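PDB 1PVM: CBS domain-containing protein from Thermoplasma acidophilum DSM 1728, which is of unknown function but pairs two CBS domains, modules that in relatives often bind adenosine nucleotides, with a metal-binding zinc-ribbon-like domain. Local coordinates for residues S17-V22 with G42-D47; K87-Y92 with A110-P115. All blocks are in the same frame, centred on the assembly; numbering follows the deposited sequence.

Contact 1. Residues S17-V22 with G42-D47; sequences SNFKTV and GLVVKD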
loop_
_atom_site.group_PDB
_atom_site.type_symbol
_atom_site.label_atom_id
_atom_site.label_comp_id
_atom_site.label_asym_id
_atom_site.label_seq_id
_atom_site.Cartn_x
_atom_site.Cartn_y
_atom_site.Cartn_z
ATOM N N SER B 17 -16.018 -2.878 -12.375
ATOM C CA SER B 17 -17.321 -2.226 -12.324
ATOM C C SER B 17 -18.030 -2.458 -10.998
ATOM O O SER B 17 -19.049 -1.831 -10.709
ATOM C CB SER B 17 -18.207 -2.742 -13.462
ATOM O OG SER B 17 -17.639 -2.437 -14.722
ATOM N N ASN B 18 -17.484 -3.358 -10.193
ATOM C CA ASN B 18 -18.072 -3.687 -8.904
ATOM C C ASN B 18 -17.369 -2.939 -7.771
ATOM O O ASN B 18 -17.217 -3.464 -6.671
ATOM C CB ASN B 18 -17.975 -5.195 -8.665
ATOM C CG ASN B 18 -18.874 -5.668 -7.539
ATOM O OD1 ASN B 18 -18.704 -6.771 -7.017
ATOM N ND2 ASN B 18 -19.848 -4.838 -7.167
ATOM N N PHE B 19 -16.942 -1.713 -8.044
ATOM C CA PHE B 19 -16.255 -0.900 -7.046
ATOM C C PHE B 19 -17.177 -0.505 -5.893
ATOM O O PHE B 19 -18.404 -0.496 -6.031
ATOM C CB PHE B 19 -15.701 0.360 -7.707
ATOM C CG PHE B 19 -16.762 1.274 -8.243
ATOM C CD1 PHE B 19 -17.274 2.304 -7.459
ATOM C CD2 PHE B 19 -17.271 1.090 -9.522
ATOM C CE1 PHE B 19 -18.276 3.136 -7.945
ATOM C CE2 PHE B 19 -18.271 1.914 -10.016
ATOM C CZ PHE B 19 -18.776 2.940 -9.227
ATOM N N LYS B 20 -16.581 -0.171 -4.754
ATOM C CA LYS B 20 -17.353 0.233 -3.590
ATOM C C LYS B 20 -17.190 1.720 -3.323
ATOM O O LYS B 20 -16.139 2.300 -3.599
ATOM C CB LYS B 20 -16.934 -0.581 -2.365
ATOM C CG LYS B 20 -17.354 -2.043 -2.458
ATOM C CD LYS B 20 -17.064 -2.797 -1.177
ATOM C CE LYS B 20 -17.680 -4.188 -1.217
ATOM N NZ LYS B 20 -17.229 -4.960 -2.409
ATOM N N THR B 21 -18.249 2.329 -2.801
ATOM C CA THR B 21 -18.256 3.752 -2.503
ATOM C C THR B 21 -18.536 3.950 -1.021
ATOM O O THR B 21 -19.330 3.217 -0.427
ATOM C CB THR B 21 -19.352 4.489 -3.309
ATOM O OG1 THR B 21 -19.190 4.218 -4.706
ATOM C CG2 THR B 21 -19.256 5.988 -3.091
ATOM N N VAL B 22 -17.871 4.938 -0.432
ATOM C CA VAL B 22 -18.043 5.255 0.979
ATOM C C VAL B 22 -18.238 6.757 1.147
ATOM O O VAL B 22 -17.761 7.551 0.335
ATOM C CB VAL B 22 -16.814 4.818 1.815
ATOM C CG1 VAL B 22 -16.761 3.306 1.917
ATOM C CG2 VAL B 22 -15.540 5.344 1.175
ATOM N N GLY B 42 -8.920 0.330 -2.842
ATOM C CA GLY B 42 -9.269 1.570 -3.498
ATOM C C GLY B 42 -10.765 1.742 -3.377
ATOM O O GLY B 42 -11.522 0.896 -3.847
ATOM N N LEU B 43 -11.201 2.821 -2.735
ATOM C CA LEU B 43 -12.631 3.077 -2.569
ATOM C C LEU B 43 -12.983 4.442 -3.137
ATOM O O LEU B 43 -12.210 5.398 -3.009
ATOM C CB LEU B 43 -13.024 3.060 -1.085
ATOM C CG LEU B 43 -12.648 1.852 -0.210
ATOM C CD1 LEU B 43 -13.033 2.136 1.241
ATOM C CD2 LEU B 43 -13.342 0.599 -0.711
ATOM N N VAL B 44 -14.143 4.530 -3.776
ATOM C CA VAL B 44 -14.601 5.805 -4.311
ATOM C C VAL B 44 -15.282 6.505 -3.138
ATOM O O VAL B 44 -15.995 5.869 -2.355
ATOM C CB VAL B 44 -15.612 5.605 -5.466
ATOM C CG1 VAL B 44 -16.217 6.948 -5.883
ATOM C CG2 VAL B 44 -14.917 4.946 -6.647
ATOM N N VAL B 45 -15.043 7.804 -3.003
ATOM C CA VAL B 45 -15.640 8.562 -1.909
ATOM C C VAL B 45 -16.655 9.581 -2.422
ATOM O O VAL B 45 -16.377 10.324 -3.365
ATOM C CB VAL B 45 -14.570 9.312 -1.095
ATOM C CG1 VAL B 45 -15.204 9.904 0.151
ATOM C CG2 VAL B 45 -13.427 8.375 -0.735
ATOM N N LYS B 46 -17.829 9.609 -1.794
ATOM C CA LYS B 46 -18.887 10.541 -2.168
ATOM C C LYS B 46 -19.211 11.471 -1.010
ATOM O O LYS B 46 -19.049 11.091 0.152
ATOM C CB LYS B 46 -20.166 9.786 -2.532
ATOM C CG LYS B 46 -20.164 9.114 -3.889
ATOM C CD LYS B 46 -21.524 8.477 -4.153
ATOM C CE LYS B 46 -21.613 7.879 -5.546
ATOM N NZ LYS B 46 -21.510 8.918 -6.601
ATOM N N ASP B 47 -19.657 12.689 -1.319
ATOM C CA ASP B 47 -20.046 13.610 -0.257
ATOM C C ASP B 47 -21.484 13.273 0.126
ATOM O O ASP B 47 -21.987 12.208 -0.235
ATOM C CB ASP B 47 -19.916 15.084 -0.679
ATOM C CG ASP B 47 -20.756 15.446 -1.900
ATOM O OD1 ASP B 47 -21.713 14.713 -2.225
ATOM O OD2 ASP B 47 -20.458 16.494 -2.524
HETATM O O HOH W 1 -13.874 -0.070 -4.889
#

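Contact 2. Residues K87-Y92 with A110-P115; sequences KVKSDY and AVVDDP. Unlike the reference sequence in segment 110-115: Pro115 (reference Ser).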
loop_
_atom_site.group_PDB
_atom_site.type_symbol
_atom_site.label_atom_id
_atom_site.label_comp_id
_atom_site.label_asym_id
_atom_site.label_seq_id
_atom_site.Cartn_x
_atom_site.Cartn_y
_atom_site.Cartn_z
ATOM N N LYS B 87 -9.074 10.372 -12.275
ATOM C CA LYS B 87 -9.910 9.649 -13.221
ATOM C C LYS B 87 -9.489 9.750 -14.679
ATOM O O LYS B 87 -8.769 10.669 -15.074
ATOM C CB LYS B 87 -11.353 10.139 -13.081
ATOM C CG LYS B 87 -11.555 11.591 -13.506
ATOM C CD LYS B 87 -12.945 12.091 -13.126
ATOM C CE LYS B 87 -13.285 13.388 -13.846
ATOM N NZ LYS B 87 -12.252 14.424 -13.638
ATOM N N VAL B 88 -9.946 8.777 -15.464
ATOM C CA VAL B 88 -9.691 8.726 -16.902
ATOM C C VAL B 88 -11.026 8.374 -17.561
ATOM O O VAL B 88 -11.917 7.826 -16.909
ATOM C CB VAL B 88 -8.649 7.639 -17.286
ATOM C CG1 VAL B 88 -7.298 7.967 -16.674
ATOM C CG2 VAL B 88 -9.131 6.261 -16.845
ATOM N N LYS B 89 -11.174 8.705 -18.840
ATOM C CA LYS B 89 -12.401 8.395 -19.563
ATOM C C LYS B 89 -12.450 6.917 -19.922
ATOM O O LYS B 89 -11.414 6.287 -20.155
ATOM C CB LYS B 89 -12.507 9.246 -20.828
ATOM C CG LYS B 89 -12.917 10.680 -20.555
ATOM C CD LYS B 89 -14.342 10.737 -20.004
ATOM C CE LYS B 89 -14.773 12.165 -19.676
ATOM N NZ LYS B 89 -16.201 12.239 -19.240
ATOM N N SER B 90 -13.663 6.370 -19.977
ATOM C CA SER B 90 -13.866 4.957 -20.280
ATOM C C SER B 90 -13.359 4.515 -21.649
ATOM O O SER B 90 -13.161 3.323 -21.875
ATOM C CB SER B 90 -15.350 4.601 -20.153
ATOM O OG SER B 90 -16.130 5.333 -21.083
ATOM N N ASP B 91 -13.147 5.460 -22.560
ATOM C CA ASP B 91 -12.666 5.099 -23.890
ATOM C C ASP B 91 -11.143 5.138 -24.027
ATOM O O ASP B 91 -10.601 4.869 -25.096
ATOM C CB ASP B 91 -13.332 5.982 -24.956
ATOM C CG ASP B 91 -12.939 7.442 -24.847
ATOM O OD1 ASP B 91 -12.401 7.858 -23.796
ATOM O OD2 ASP B 91 -13.182 8.186 -25.824
ATOM N N TYR B 92 -10.452 5.455 -22.937
ATOM C CA TYR B 92 -8.988 5.496 -22.937
ATOM C C TYR B 92 -8.376 4.132 -23.246
ATOM O O TYR B 92 -8.884 3.098 -22.813
ATOM C CB TYR B 92 -8.466 5.926 -21.562
ATOM C CG TYR B 92 -8.210 7.402 -21.382
ATOM C CD1 TYR B 92 -9.084 8.356 -21.893
ATOM C CD2 TYR B 92 -7.107 7.844 -20.653
ATOM C CE1 TYR B 92 -8.867 9.722 -21.681
ATOM C CE2 TYR B 92 -6.882 9.198 -20.432
ATOM C CZ TYR B 92 -7.763 10.131 -20.947
ATOM O OH TYR B 92 -7.545 11.471 -20.718
ATOM N N ALA B 110 -10.155 6.227 -10.901
ATOM C CA ALA B 110 -11.527 5.939 -11.280
ATOM C C ALA B 110 -11.654 6.055 -12.789
ATOM O O ALA B 110 -10.800 6.643 -13.452
ATOM C CB ALA B 110 -12.477 6.920 -10.599
ATOM N N VAL B 111 -12.716 5.468 -13.325
ATOM C CA VAL B 111 -12.995 5.533 -14.751
ATOM C C VAL B 111 -14.369 6.181 -14.844
ATOM O O VAL B 111 -15.298 5.765 -14.147
ATOM C CB VAL B 111 -13.055 4.128 -15.384
ATOM C CG1 VAL B 111 -13.395 4.240 -16.869
ATOM C CG2 VAL B 111 -11.723 3.406 -15.184
ATOM N N VAL B 112 -14.495 7.218 -15.669
ATOM C CA VAL B 112 -15.776 7.899 -15.823
ATOM C C VAL B 112 -16.257 7.792 -17.262
ATOM O O VAL B 112 -15.445 7.704 -18.190
ATOM C CB VAL B 112 -15.687 9.410 -15.432
ATOM C CG1 VAL B 112 -15.408 9.546 -13.941
ATOM C CG2 VAL B 112 -14.594 10.116 -16.244
ATOM N N ASP B 113 -17.573 7.773 -17.449
ATOM C CA ASP B 113 -18.115 7.706 -18.799
ATOM C C ASP B 113 -18.289 9.123 -19.338
ATOM O O ASP B 113 -18.008 10.105 -18.643
ATOM C CB ASP B 113 -19.456 6.957 -18.837
ATOM C CG ASP B 113 -20.518 7.589 -17.951
ATOM O OD1 ASP B 113 -20.337 8.745 -17.511
ATOM O OD2 ASP B 113 -21.552 6.924 -17.708
ATOM N N ASP B 114 -18.747 9.220 -20.580
ATOM C CA ASP B 114 -18.958 10.504 -21.236
ATOM C C ASP B 114 -19.733 11.487 -20.347
ATOM O O ASP B 114 -19.293 12.618 -20.139
ATOM C CB ASP B 114 -19.679 10.271 -22.568
ATOM C CG ASP B 114 -19.758 11.515 -23.416
ATOM O OD1 ASP B 114 -20.599 12.391 -23.123
ATOM O OD2 ASP B 114 -18.972 11.619 -24.379
ATOM N N PRO B 115 -20.890 11.069 -19.803
ATOM C CA PRO B 115 -21.705 11.929 -18.935
ATOM C C PRO B 115 -20.993 12.357 -17.648
ATOM O O PRO B 115 -21.452 13.259 -16.951
ATOM C CB PRO B 115 -22.928 11.064 -18.640
ATOM C CG PRO B 115 -23.031 10.200 -19.847
ATOM C CD PRO B 115 -21.602 9.812 -20.090
#

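Contact 1. Residues S17-V22 with G42-D47
Strand 21-23 enters the sheet beside strand 42-46, and the two run parallel. Three backbone hydrogen bonds join them. Val44 is gripped at both ends: its N gives to Lys20 O, and Val22 N gives to Val44 O at 2.8 Å, nearly along the C=O axis. Lys46 N then gives to Val22 O at 3.0 Å, in the carbonyl plane. One step earlier the strands have splayed apart, and a water spans the gap. It accepts from Lys20 N and donates to Gly42 O, 2.7 Å from each atom.

Lys46 crosses obliquely over Thr21. Lys46 CB lies 3.9 Å from Thr21 CG2. Lys46 CG comes to 3.4 Å from Thr21 CG2, closer than usual van der Waals contact. Lys46 CD lies 3.5 Å from Thr21 CG2, and from CE on the chain moves off. A bend at chi4 (-64°) turns NZ to a salt bridge with Asp52 and a hydrogen bond to Gly50 O. The methyl meets this chain because Thr21 CG2 is anti to its backbone N.

On the same face Val44 CG2 touches Phe19 CD1 at 3.6 Å, oblique to the ring. On the other face Val22 CG1 meets Leu43 CD1 at 4.0 Å, the two side chains crossing at about a right angle.

This is the parallel pair of a beta-alpha-beta unit in the first CBS domain. The connecting helix 28-38 packs on Val22 and Leu43 through Ile34 and Met35. Phe19 and Val44 rest on Ile121 of strand 118-123, and strand 52-57 pairs antiparallel with strand 42-46.

Contact 2. Residues K87-Y92 with A110-P115
Val112 sits at the tight centre of this contact, buried between two lysine chains. Val112 CG1 meets Lys87 CD at 3.6 Å, and Val112 CG2 meets Lys89 CD at 3.8 Å. The backbones are joined here as well. Val88 N gives to Ala110 O, Val112 N gives to Val88 O at 2.9 Å, and Ser90 N gives to Val112 O in a more bent bond (137° at the hydrogen). On the other face Val111 CG1, anti to its backbone N, reaches Ser90 CA at 3.5 Å. Strands 87-89 and 108-112 are the parallel pair of a beta-alpha-beta unit in the second CBS domain. Helix 94-104 makes the crossover and packs on Val88 through Val97 and Tyr100.

The looser side lies past Val112, where the chains leave the sheet. Lys89 bends at chi2 (-66°) and runs extended past Val112 toward Asp113 and Asp114. Lys89 NZ gives to Asp113 O at 2.9 Å from above the carbonyl plane, and weakly to Asp114 O. An alanine in place of Lys89 would probably lose the hold on the backbone carbonyls of Asp113 and Asp114 and leave Val112 CG2 less covered. The Asp113 carboxylate pairs with Arg117, and Lys87 leads its amino end away.

Overall arrangement
Contact 1 and contact 2 are equivalent pairings in the two CBS domains. Each joins the parallel strands of a beta-alpha-beta unit within a three-stranded mixed sheet. They follow in series along the chain, contact 1 closing before contact 2 opens. Their centres lie 15 Å apart. Their nearest atoms are about 5 Å apart and do not touch. Strand 118-123 touches both: it pairs with strand 108-112 and packs on Phe19 and Val44. Met15, just before 17-22, touches Val111. Both contacts lie away from the metal site, where Cys152, Cys155, Cys175 and Cys180 hold mercury in this crystal.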